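Local coordinates for putative cytochrome P450 hydroxylase (Chondromyces apiculatus DSM 436, PDB 6GMF), which is a heme-containing cytochrome P450 that acts as a monooxygenase on terpenes, probably inserting one oxygen atom from molecular oxygen into the substrate, at residues S264-P267 and A268-E272; G332-A335 and F336-I340; A353-M356 and L357-L361. All blocks are in the same frame, centred on the assembly; numbering follows the deposited sequence.

Contact 1: residues S264-P267 and A268-E272; sequences SLVP and AVVEE
Leu265 and Val269 are tied by the backbone as the chain runs from a 3-10 segment into the helix. The carbonyl of Leu265 takes the amide of Val269 (N to O 3.0 Å) in its own plane, and also receives a weak, strongly bent bond from the amide of Ala268, as befits a change from one winding to the other. Val266 O then accepts Val270 N at 2.9 Å, and Pro267 O accepts Glu271 N at 3.0 Å with the donor tilted 24° from the carbonyl plane.

Two waters extend this network. One donates a hydrogen bond to Ser264 O and accepts one from Ala268 N, 3.1 Å away. The other donates both to Pro267 O and to OE2 of Glu271, 2.7 Å from each. With chi1 at -66°, Glu271 CG lies 3.5 Å from Pro267 O; the bend at chi2 (-54°) then turns the carboxylate back toward the shared water. This is helix K of the P450 fold, which carries the ExxR motif: the carboxylate of Glu272 leads away from the turn to form salt bridges with Arg275 and Arg328. The carboxylate of Glu271 is also pinned, by a salt bridge from OE2 to Arg350 and a hydrogen bond between OE1 and His333.

Apolar packing joins Val266 and Val270 on the flank turned to helix 346-363: CG1 of Val266 faces CG2 of Val270 at 4.3 Å, a loose touch between two buried side chains. Val269 points to another flank, where it packs on Leu249 and Ile326. Its CG2, beside the backbone N and across from the carbonyl carbon, sets a methyl 3.4 Å from Leu265 O.

Contact 2: residues G332-A335 and F336-I340; sequences GHLA and FGLDI. With HEM (protoporphyrin IX containing Fe), chain B.
The rings of Phe336 and His333 meet at an angle, CE1 of the imidazole coming 4.2 Å from CD2 of the phenyl; Phe336 CD2 lies at the histidine's edge. That edge also carries a bond in the ring plane: Ala335 N donates to His333 ND1 at 3.1 Å, only 4° out of plane, while NE2 is hydrogen-bonded to Glu271 OE1, so both nitrogens fix the ring's rotation. The phenyl ring meets pyrrole B of the heme at its own edge, with CE1 3.6 Å from HEM C3B.

Leu334 to Gly337 form a type I turn, closed by Gly337 N bonding to Leu334 O at 2.9 Å from well above the carbonyl plane. A water binds His333 O, Phe336 N and Gly337 O together. Gly337 N lies 3.4 Å from the heme methyl CMA; the positive phi here favours glycine, and the heme's CAA crowds the side where a CB would project. Leu338, just past the turn, reaches back with CD1 to Leu334 CD2, 4.2 Å away.

This is the start of the cysteine-ligand loop of P450s, and Phe336 shares a backbone hydrogen bond with Cys343, the axial iron ligand. Around it, Leu334 and Leu338 pack on helix 43-51, His333 and Phe336 on Leu274 of helix 266-276, and Phe336 also on Ala346 and Ala349 of helix 346-363.

Contact 3: residues A353-M356 and L357-L361; sequences AKVM and LEVLL
Lys354 NZ is gripped by a water 2.8 Å away, which in turn donates to OE2 of Glu358 at 2.7 Å, and by a salt bridge to Glu107. The two charged ends, NZ and OE2, stay 4.3 Å apart, too far for a direct salt bridge, so the water joins them while each group finds its strong partner elsewhere: Glu358 OE1 pairs with Arg111. The carboxylate lies across the lysine's aliphatic stem, Glu358 OE2 being 3.7 Å from Lys354 CG. The lysine chain turns at chi3 (84°), which carries its far end round beside the carboxylate, and the opposed charges probably favour each other despite the gap.

Beneath this polar edge the backbone is ordinary alpha helix. Glu358 N to Lys354 O, at 2.8 Å, is the shortest of four i to i+4 bonds across the two halves, and the others join Ala353 to Leu357, Val355 to Val359 and Met356 to Leu360.

The remaining side chains are buried and apolar. Met356 folds at chi2 (65°) and again about its sulfur, so that its methyl CE lands 3.8 Å from CG of Leu360, while its CG lies 4.0 Å from Leu360 CD1. Val355 CG1 and Val359 CG2 approach to 4.3 Å on the flank turned to helix 107-119, where Val359 packs on Ala114 and His115. On another flank, Ala353 and Leu357 press on helix 220-251 and on Val270. Such a helix, lined by other helices just after the cysteine loop, is helix L of the P450 fold, part of its helical core.

In the fold
Contacts 1 and 3 lie on two neighbouring helices, contact 1 at the start of its helix. Their centres are 10 Å apart and they pack directly: Val266 and Val270 lie against Ala353, Lys354, Leu357 and Leu361. Contact 2 is an irregular loop, the one contact of the three that touches the heme, and it meets contact 1 through the probable hydrogen bond between His333 and Glu271. Its nearest atoms to contact 3 are about 8 Å away. Contacts 2 and 3 are buried, whereas contact 1 is only partly so. Backbone bonds and aliphatic packing dominate in both helices, each with a water-bridged polar edge; the loop relies instead on rings, a turn and a water.

Contact 1: residues S264-P267 and A268-E272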
ATOM      1  N   SER A 264     -14.470  -0.182 -19.125  1.00 27.06           N
ATOM      2  CA  SER A 264     -13.115  -0.404 -19.635  1.00 27.67           C
ATOM      3  C   SER A 264     -12.154   0.725 -19.199  1.00 25.61           C
ATOM      4  O   SER A 264     -11.004   0.562 -19.326  1.00 26.11           O
ATOM      5  CB  SER A 264     -13.086  -0.540 -21.136  1.00 33.18           C
ATOM      6  OG  SER A 264     -13.608   0.640 -21.725  1.00 36.03           O
ATOM      7  N   LEU A 265     -12.692   1.830 -18.688  1.00 25.93           N
ATOM      8  CA  LEU A 265     -11.891   2.954 -18.152  1.00 25.79           C
ATOM      9  C   LEU A 265     -11.248   2.608 -16.789  1.00 26.89           C
ATOM     10  O   LEU A 265     -10.326   3.304 -16.331  1.00 26.06           O
ATOM     11  CB  LEU A 265     -12.812   4.164 -18.009  1.00 26.66           C
ATOM     12  CG  LEU A 265     -13.167   4.868 -19.325  1.00 27.31           C
ATOM     13  CD1 LEU A 265     -14.116   6.029 -19.059  1.00 27.09           C
ATOM     14  CD2 LEU A 265     -11.896   5.306 -20.023  1.00 29.91           C
ATOM     15  N   VAL A 266     -11.749   1.576 -16.109  1.00 25.15           N
ATOM     16  CA  VAL A 266     -11.379   1.373 -14.699  1.00 25.41           C
ATOM     17  C   VAL A 266      -9.868   1.222 -14.527  1.00 23.87           C
ATOM     18  O   VAL A 266      -9.335   1.804 -13.576  1.00 22.50           O
ATOM     19  CB  VAL A 266     -12.176   0.210 -14.069  1.00 26.63           C
ATOM     20  CG1 VAL A 266     -11.548  -0.271 -12.761  1.00 25.28           C
ATOM     21  CG2 VAL A 266     -13.630   0.609 -13.857  1.00 27.67           C
ATOM     22  N   PRO A 267      -9.104   0.487 -15.358  1.00 23.03           N
ATOM     23  CA  PRO A 267      -7.654   0.393 -15.167  1.00 22.46           C
ATOM     24  C   PRO A 267      -7.003   1.787 -15.181  1.00 23.03           C
ATOM     25  O   PRO A 267      -6.071   2.052 -14.384  1.00 22.67           O
ATOM     26  CB  PRO A 267      -7.129  -0.537 -16.252  1.00 24.98           C
ATOM     27  CG  PRO A 267      -8.384  -1.355 -16.607  1.00 24.99           C
ATOM     28  CD  PRO A 267      -9.579  -0.453 -16.394  1.00 23.36           C
ATOM     29  N   ALA A 268      -7.532   2.680 -16.019  1.00 23.45           N
ATOM     30  CA  ALA A 268      -6.995   4.018 -16.105  1.00 22.73           C
ATOM     31  C   ALA A 268      -7.366   4.838 -14.868  1.00 20.81           C
ATOM     32  O   ALA A 268      -6.589   5.707 -14.454  1.00 22.91           O
ATOM     33  CB  ALA A 268      -7.479   4.706 -17.355  1.00 24.11           C
ATOM     34  N   VAL A 269      -8.564   4.619 -14.338  1.00 20.65           N
ATOM     35  CA  VAL A 269      -9.003   5.247 -13.137  1.00 19.81           C
ATOM     36  C   VAL A 269      -7.990   4.866 -12.047  1.00 20.60           C
ATOM     37  O   VAL A 269      -7.488   5.745 -11.328  1.00 21.43           O
ATOM     38  CB  VAL A 269     -10.445   4.854 -12.755  1.00 22.42           C
ATOM     39  CG1 VAL A 269     -10.842   5.430 -11.408  1.00 24.22           C
ATOM     40  CG2 VAL A 269     -11.466   5.298 -13.820  1.00 23.89           C
ATOM     41  N   VAL A 270      -7.685   3.573 -11.960  1.00 21.40           N
ATOM     42  CA  VAL A 270      -6.821   3.082 -10.907  1.00 19.96           C
ATOM     43  C   VAL A 270      -5.439   3.748 -11.017  1.00 20.98           C
ATOM     44  O   VAL A 270      -4.837   4.133  -9.993  1.00 18.56           O
ATOM     45  CB  VAL A 270      -6.752   1.551 -10.908  1.00 20.29           C
ATOM     46  CG1 VAL A 270      -5.647   1.038 -10.005  1.00 22.53           C
ATOM     47  CG2 VAL A 270      -8.082   0.941 -10.505  1.00 22.23           C
ATOM     48  N   GLU A 271      -4.873   3.822 -12.223  1.00 19.92           N
ATOM     49  CA  GLU A 271      -3.556   4.450 -12.394  1.00 20.18           C
ATOM     50  C   GLU A 271      -3.624   5.932 -12.017  1.00 19.39           C
ATOM     51  O   GLU A 271      -2.710   6.424 -11.386  1.00 19.41           O
ATOM     52  CB  GLU A 271      -3.001   4.296 -13.807  1.00 19.71           C
ATOM     53  CG  GLU A 271      -2.687   2.872 -14.181  1.00 18.76           C
ATOM     54  CD  GLU A 271      -1.771   2.179 -13.189  1.00 20.05           C
ATOM     55  OE1 GLU A 271      -0.610   2.588 -13.076  1.00 20.93           O
ATOM     56  OE2 GLU A 271      -2.243   1.218 -12.559  1.00 20.20           O
ATOM     57  N   GLU A 272      -4.704   6.637 -12.368  1.00 19.09           N
ATOM     58  CA  GLU A 272      -4.751   8.063 -12.061  1.00 21.35           C
ATOM     59  C   GLU A 272      -4.969   8.273 -10.558  1.00 19.92           C
ATOM     60  O   GLU A 272      -4.458   9.271 -10.053  1.00 22.89           O
ATOM     61  CB  GLU A 272      -5.719   8.834 -12.955  1.00 22.67           C
ATOM     62  CG  GLU A 272      -5.925  10.299 -12.607  1.00 22.10           C
ATOM     63  CD  GLU A 272      -4.721  11.212 -12.773  1.00 24.19           C
ATOM     64  OE1 GLU A 272      -3.578  10.666 -12.961  1.00 25.62           O
ATOM     65  OE2 GLU A 272      -4.931  12.464 -12.829  1.00 20.91           O
TER
HETATM   66  O   HOH W   1      -8.687   2.162 -18.870  1.00 32.59           O
HETATM   67  O   HOH W   2      -4.583   0.044 -13.390  1.00 24.01           O

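Contact 2: residues G332-A335 and F336-I340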
ATOM      1  N   GLY A 332       4.960   6.336 -15.514  1.00 25.52           N
ATOM      2  CA  GLY A 332       6.093   6.821 -14.754  1.00 24.57           C
ATOM      3  C   GLY A 332       5.732   7.285 -13.356  1.00 22.33           C
ATOM      4  O   GLY A 332       6.626   7.688 -12.597  1.00 23.07           O
ATOM      5  N   HIS A 333       4.463   7.171 -12.929  1.00 20.06           N
ATOM      6  CA  HIS A 333       4.188   7.445 -11.488  1.00 18.32           C
ATOM      7  C   HIS A 333       4.963   6.473 -10.588  1.00 16.13           C
ATOM      8  O   HIS A 333       5.332   5.364 -10.984  1.00 17.33           O
ATOM      9  CB  HIS A 333       2.721   7.427 -11.126  1.00 17.86           C
ATOM     10  CG  HIS A 333       2.130   6.059 -11.053  1.00 18.54           C
ATOM     11  ND1 HIS A 333       2.404   5.168 -10.018  1.00 18.11           N
ATOM     12  CD2 HIS A 333       1.299   5.436 -11.924  1.00 20.71           C
ATOM     13  CE1 HIS A 333       1.751   4.048 -10.231  1.00 18.75           C
ATOM     14  NE2 HIS A 333       1.022   4.198 -11.420  1.00 19.45           N
ATOM     15  N   LEU A 334       5.269   6.931  -9.360  1.00 16.87           N
ATOM     16  CA  LEU A 334       6.118   6.182  -8.418  1.00 15.75           C
ATOM     17  C   LEU A 334       5.319   5.618  -7.211  1.00 17.26           C
ATOM     18  O   LEU A 334       5.872   5.339  -6.160  1.00 16.45           O
ATOM     19  CB  LEU A 334       7.182   7.142  -7.905  1.00 16.15           C
ATOM     20  CG  LEU A 334       8.090   7.739  -8.971  1.00 17.57           C
ATOM     21  CD1 LEU A 334       9.164   8.604  -8.313  1.00 19.06           C
ATOM     22  CD2 LEU A 334       8.735   6.635  -9.772  1.00 19.72           C
ATOM     23  N   ALA A 335       4.011   5.429  -7.356  1.00 15.72           N
ATOM     24  CA  ALA A 335       3.161   4.956  -6.259  1.00 15.87           C
ATOM     25  C   ALA A 335       3.630   3.591  -5.733  1.00 15.65           C
ATOM     26  O   ALA A 335       3.377   3.307  -4.567  1.00 15.79           O
ATOM     27  CB  ALA A 335       1.712   4.919  -6.623  1.00 15.57           C
ATOM     28  N   PHE A 336       4.212   2.735  -6.601  1.00 14.94           N
ATOM     29  CA  PHE A 336       4.671   1.416  -6.223  1.00 14.73           C
ATOM     30  C   PHE A 336       6.181   1.388  -5.975  1.00 14.52           C
ATOM     31  O   PHE A 336       6.770   0.309  -5.882  1.00 16.18           O
ATOM     32  CB  PHE A 336       4.256   0.418  -7.316  1.00 15.25           C
ATOM     33  CG  PHE A 336       2.795   0.081  -7.325  1.00 14.90           C
ATOM     34  CD1 PHE A 336       2.174  -0.409  -6.196  1.00 15.33           C
ATOM     35  CD2 PHE A 336       2.017   0.239  -8.465  1.00 16.19           C
ATOM     36  CE1 PHE A 336       0.850  -0.770  -6.169  1.00 15.64           C
ATOM     37  CE2 PHE A 336       0.680  -0.101  -8.443  1.00 17.43           C
ATOM     38  CZ  PHE A 336       0.087  -0.623  -7.312  1.00 15.91           C
ATOM     39  N   GLY A 337       6.817   2.562  -5.883  1.00 16.31           N
ATOM     40  CA  GLY A 337       8.227   2.680  -5.834  1.00 16.79           C
ATOM     41  C   GLY A 337       8.871   2.466  -7.197  1.00 16.98           C
ATOM     42  O   GLY A 337       8.276   2.727  -8.240  1.00 18.38           O
ATOM     43  N   LEU A 338      10.131   2.042  -7.169  1.00 17.55           N
ATOM     44  CA  LEU A 338      11.018   2.052  -8.306  1.00 17.36           C
ATOM     45  C   LEU A 338      12.248   1.204  -7.997  1.00 18.01           C
ATOM     46  O   LEU A 338      12.812   1.294  -6.924  1.00 18.55           O
ATOM     47  CB  LEU A 338      11.437   3.493  -8.569  1.00 18.15           C
ATOM     48  CG  LEU A 338      12.189   3.789  -9.859  1.00 19.51           C
ATOM     49  CD1 LEU A 338      11.252   3.562 -11.046  1.00 20.77           C
ATOM     50  CD2 LEU A 338      12.687   5.208  -9.843  1.00 20.98           C
ATOM     51  N   ASP A 339      12.701   0.479  -9.017  1.00 18.77           N
ATOM     52  CA  ASP A 339      13.930  -0.286  -8.955  1.00 20.52           C
ATOM     53  C   ASP A 339      13.790  -1.505  -8.018  1.00 19.47           C
ATOM     54  O   ASP A 339      12.802  -2.222  -8.062  1.00 19.59           O
ATOM     55  CB  ASP A 339      15.100   0.622  -8.624  1.00 22.25           C
ATOM     56  CG  ASP A 339      16.371   0.184  -9.345  1.00 28.42           C
ATOM     57  OD1 ASP A 339      16.438  -1.012  -9.718  1.00 29.86           O
ATOM     58  OD2 ASP A 339      17.249   1.057  -9.550  1.00 23.91           O
ATOM     59  N   ILE A 340      14.796  -1.775  -7.179  1.00 19.04           N
ATOM     60  CA  ILE A 340      14.920  -3.134  -6.620  1.00 19.27           C
ATOM     61  C   ILE A 340      13.771  -3.506  -5.666  1.00 17.48           C
ATOM     62  O   ILE A 340      13.417  -4.691  -5.589  1.00 18.27           O
ATOM     63  CB  ILE A 340      16.286  -3.368  -5.981  1.00 19.02           C
ATOM     64  CG1 ILE A 340      16.591  -2.473  -4.778  1.00 19.42           C
ATOM     65  CG2 ILE A 340      17.368  -3.264  -7.048  1.00 20.16           C
ATOM     66  CD1 ILE A 340      17.819  -2.915  -4.031  1.00 19.83           C
TER
HETATM   67  CHA HEM B 501       6.916  -2.654  -1.607  1.00 15.48           C
HETATM   68  CHB HEM B 501       3.469   0.457  -2.432  1.00 13.76           C
HETATM   69  CHC HEM B 501       0.265  -3.166  -2.237  1.00 14.52           C
HETATM   70  CHD HEM B 501       3.685  -6.213  -1.023  1.00 13.83           C
HETATM   71  C1A HEM B 501       6.247  -1.488  -1.893  1.00 14.07           C
HETATM   72  C2A HEM B 501       6.938  -0.273  -2.160  1.00 14.37           C
HETATM   73  C3A HEM B 501       5.942   0.627  -2.369  1.00 13.48           C
HETATM   74  C4A HEM B 501       4.709  -0.066  -2.264  1.00 13.73           C
HETATM   75  CMA HEM B 501       6.045   2.112  -2.615  1.00 13.69           C
HETATM   76  CAA HEM B 501       8.415   0.006  -2.187  1.00 15.92           C
HETATM   77  CBA HEM B 501       9.033   0.214  -0.777  1.00 14.10           C
HETATM   78  CGA HEM B 501      10.487   0.634  -0.819  1.00 16.38           C
HETATM   79  O1A HEM B 501      11.040   0.901  -1.915  1.00 16.63           O
HETATM   80  O2A HEM B 501      11.019   0.800   0.328  1.00 16.83           O
HETATM   81  C1B HEM B 501       2.252  -0.244  -2.441  1.00 14.18           C
HETATM   82  C2B HEM B 501       0.962   0.320  -2.738  1.00 13.53           C
HETATM   83  C3B HEM B 501       0.038  -0.674  -2.679  1.00 14.26           C
HETATM   84  C4B HEM B 501       0.791  -1.891  -2.360  1.00 13.77           C
HETATM   85  CMB HEM B 501       0.784   1.757  -3.022  1.00 14.09           C
HETATM   86  CAB HEM B 501      -1.450  -0.675  -2.956  1.00 15.10           C
HETATM   87  CBB HEM B 501      -1.964   0.265  -3.680  1.00 18.55           C
HETATM   88  C1C HEM B 501       0.874  -4.336  -1.950  1.00 13.37           C
HETATM   89  C2C HEM B 501       0.198  -5.596  -1.810  1.00 14.40           C
HETATM   90  C3C HEM B 501       1.228  -6.454  -1.459  1.00 14.83           C
HETATM   91  C4C HEM B 501       2.435  -5.727  -1.347  1.00 14.45           C
HETATM   92  CMC HEM B 501      -1.226  -5.897  -2.177  1.00 15.99           C
HETATM   93  CAC HEM B 501       1.198  -7.896  -1.216  1.00 15.77           C
HETATM   94  CBC HEM B 501       0.110  -8.613  -1.061  1.00 21.61           C
HETATM   95  C1D HEM B 501       4.832  -5.463  -1.058  1.00 15.43           C
HETATM   96  C2D HEM B 501       6.163  -6.033  -0.699  1.00 15.60           C
HETATM   97  C3D HEM B 501       7.065  -5.046  -0.879  1.00 15.79           C
HETATM   98  C4D HEM B 501       6.299  -3.882  -1.336  1.00 14.91           C
HETATM   99  CMD HEM B 501       6.332  -7.481  -0.266  1.00 15.91           C
HETATM  100  CAD HEM B 501       8.546  -5.136  -0.642  1.00 15.97           C
HETATM  101  CBD HEM B 501       9.402  -5.448  -1.881  1.00 16.79           C
HETATM  102  CGD HEM B 501      10.889  -5.414  -1.599  1.00 18.57           C
HETATM  103  O1D HEM B 501      11.620  -6.003  -2.414  1.00 19.76           O
HETATM  104  O2D HEM B 501      11.336  -4.789  -0.602  1.00 17.09           O
HETATM  105  NA  HEM B 501       4.869  -1.354  -1.970  1.00 15.49           N
HETATM  106  NB  HEM B 501       2.071  -1.544  -2.244  1.00 13.73           N
HETATM  107  NC  HEM B 501       2.215  -4.409  -1.625  1.00 15.30           N
HETATM  108  ND  HEM B 501       4.980  -4.129  -1.367  1.00 14.46           N
HETATM  109 FE   HEM B 501       3.583  -2.885  -1.903  1.00 15.67          FE
HETATM  110  O   HOH W   3       5.354   3.019  -9.301  1.00 23.04           O
HETATM  111  O   HOH W   4       3.426  -2.321   0.261  1.00 21.01           O

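Contact 3: residues A353-M356 and L357-L361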
ATOM      1  N   ALA A 353      -8.251  -3.624  -7.041  1.00 16.77           N
ATOM      2  CA  ALA A 353      -8.871  -2.332  -7.224  1.00 17.76           C
ATOM      3  C   ALA A 353      -9.738  -2.362  -8.496  1.00 17.73           C
ATOM      4  O   ALA A 353     -10.880  -1.836  -8.491  1.00 18.15           O
ATOM      5  CB  ALA A 353      -7.835  -1.225  -7.265  1.00 16.48           C
ATOM      6  N   LYS A 354      -9.169  -2.891  -9.579  1.00 17.97           N
ATOM      7  CA  LYS A 354      -9.976  -2.969 -10.850  1.00 19.77           C
ATOM      8  C   LYS A 354     -11.271  -3.732 -10.582  1.00 21.78           C
ATOM      9  O   LYS A 354     -12.387  -3.263 -10.932  1.00 21.48           O
ATOM     10  CB  LYS A 354      -9.183  -3.655 -11.941  1.00 20.83           C
ATOM     11  CG  LYS A 354      -9.940  -3.843 -13.259  1.00 24.23           C
ATOM     12  CD  LYS A 354      -9.326  -4.879 -14.148  1.00 26.90           C
ATOM     13  CE  LYS A 354      -9.796  -6.261 -13.754  1.00 32.45           C
ATOM     14  NZ  LYS A 354      -9.629  -7.264 -14.837  1.00 34.68           N
ATOM     15  N   VAL A 355     -11.130  -4.913  -9.982  1.00 19.14           N
ATOM     16  CA  VAL A 355     -12.322  -5.748  -9.843  1.00 21.52           C
ATOM     17  C   VAL A 355     -13.328  -5.078  -8.905  1.00 19.67           C
ATOM     18  O   VAL A 355     -14.492  -4.974  -9.217  1.00 20.59           O
ATOM     19  CB  VAL A 355     -11.989  -7.184  -9.430  1.00 20.99           C
ATOM     20  CG1 VAL A 355     -13.267  -7.937  -9.045  1.00 20.75           C
ATOM     21  CG2 VAL A 355     -11.238  -7.931 -10.519  1.00 21.89           C
ATOM     22  N   MET A 356     -12.875  -4.542  -7.753  1.00 18.81           N
ATOM     23  CA  MET A 356     -13.807  -3.982  -6.804  1.00 19.97           C
ATOM     24  C   MET A 356     -14.503  -2.767  -7.425  1.00 21.80           C
ATOM     25  O   MET A 356     -15.711  -2.591  -7.272  1.00 21.56           O
ATOM     26  CB  MET A 356     -13.115  -3.560  -5.503  1.00 19.65           C
ATOM     27  CG  MET A 356     -14.034  -3.267  -4.370  1.00 19.54           C
ATOM     28  SD  MET A 356     -14.935  -4.728  -3.820  1.00 22.55           S
ATOM     29  CE  MET A 356     -16.588  -4.359  -4.395  1.00 20.94           C
ATOM     30  N   LEU A 357     -13.752  -1.924  -8.133  1.00 20.15           N
ATOM     31  CA  LEU A 357     -14.365  -0.740  -8.721  1.00 21.35           C
ATOM     32  C   LEU A 357     -15.298  -1.166  -9.876  1.00 22.19           C
ATOM     33  O   LEU A 357     -16.379  -0.579 -10.031  1.00 23.38           O
ATOM     34  CB  LEU A 357     -13.279   0.227  -9.186  1.00 20.73           C
ATOM     35  CG  LEU A 357     -12.546   0.946  -8.053  1.00 20.83           C
ATOM     36  CD1 LEU A 357     -11.383   1.684  -8.628  1.00 22.10           C
ATOM     37  CD2 LEU A 357     -13.462   1.897  -7.279  1.00 21.86           C
ATOM     38  N   GLU A 358     -14.933  -2.193 -10.645  1.00 22.86           N
ATOM     39  CA  GLU A 358     -15.828  -2.693 -11.734  1.00 24.45           C
ATOM     40  C   GLU A 358     -17.182  -3.112 -11.142  1.00 27.51           C
ATOM     41  O   GLU A 358     -18.253  -2.791 -11.679  1.00 25.04           O
ATOM     42  CB  GLU A 358     -15.250  -3.897 -12.475  1.00 25.09           C
ATOM     43  CG  GLU A 358     -14.282  -3.562 -13.575  1.00 26.67           C
ATOM     44  CD  GLU A 358     -13.576  -4.792 -14.134  1.00 29.69           C
ATOM     45  OE1 GLU A 358     -13.586  -5.874 -13.466  1.00 30.08           O
ATOM     46  OE2 GLU A 358     -12.997  -4.692 -15.220  1.00 30.64           O
ATOM     47  N   VAL A 359     -17.144  -3.812 -10.011  1.00 23.82           N
ATOM     48  CA  VAL A 359     -18.365  -4.310  -9.404  1.00 23.55           C
ATOM     49  C   VAL A 359     -19.142  -3.146  -8.780  1.00 23.32           C
ATOM     50  O   VAL A 359     -20.373  -3.045  -8.917  1.00 25.52           O
ATOM     51  CB  VAL A 359     -18.029  -5.441  -8.422  1.00 22.74           C
ATOM     52  CG1 VAL A 359     -19.249  -5.906  -7.636  1.00 24.80           C
ATOM     53  CG2 VAL A 359     -17.391  -6.605  -9.170  1.00 24.61           C
ATOM     54  N   LEU A 360     -18.463  -2.289  -8.015  1.00 24.02           N
ATOM     55  CA  LEU A 360     -19.176  -1.155  -7.401  1.00 24.75           C
ATOM     56  C   LEU A 360     -19.850  -0.290  -8.475  1.00 27.81           C
ATOM     57  O   LEU A 360     -21.032   0.113  -8.331  1.00 27.03           O
ATOM     58  CB  LEU A 360     -18.183  -0.295  -6.626  1.00 27.05           C
ATOM     59  CG  LEU A 360     -17.769  -0.824  -5.263  1.00 26.87           C
ATOM     60  CD1 LEU A 360     -16.503  -0.112  -4.807  1.00 25.38           C
ATOM     61  CD2 LEU A 360     -18.889  -0.646  -4.249  1.00 27.45           C
ATOM     62  N   LEU A 361     -19.081   0.035  -9.512  1.00 26.16           N
ATOM     63  CA  LEU A 361     -19.534   0.974 -10.525  1.00 29.63           C
ATOM     64  C   LEU A 361     -20.703   0.358 -11.282  1.00 30.43           C
ATOM     65  O   LEU A 361     -21.609   1.099 -11.671  1.00 35.31           O
ATOM     66  CB  LEU A 361     -18.393   1.319 -11.487  1.00 29.41           C
ATOM     67  CG  LEU A 361     -17.305   2.235 -10.935  1.00 32.98           C
ATOM     68  CD1 LEU A 361     -16.353   2.704 -12.026  1.00 32.55           C
ATOM     69  CD2 LEU A 361     -17.888   3.410 -10.196  1.00 35.90           C
TER
HETATM   70  O   HOH W   5     -12.042  -6.941 -16.250  1.00 38.85           O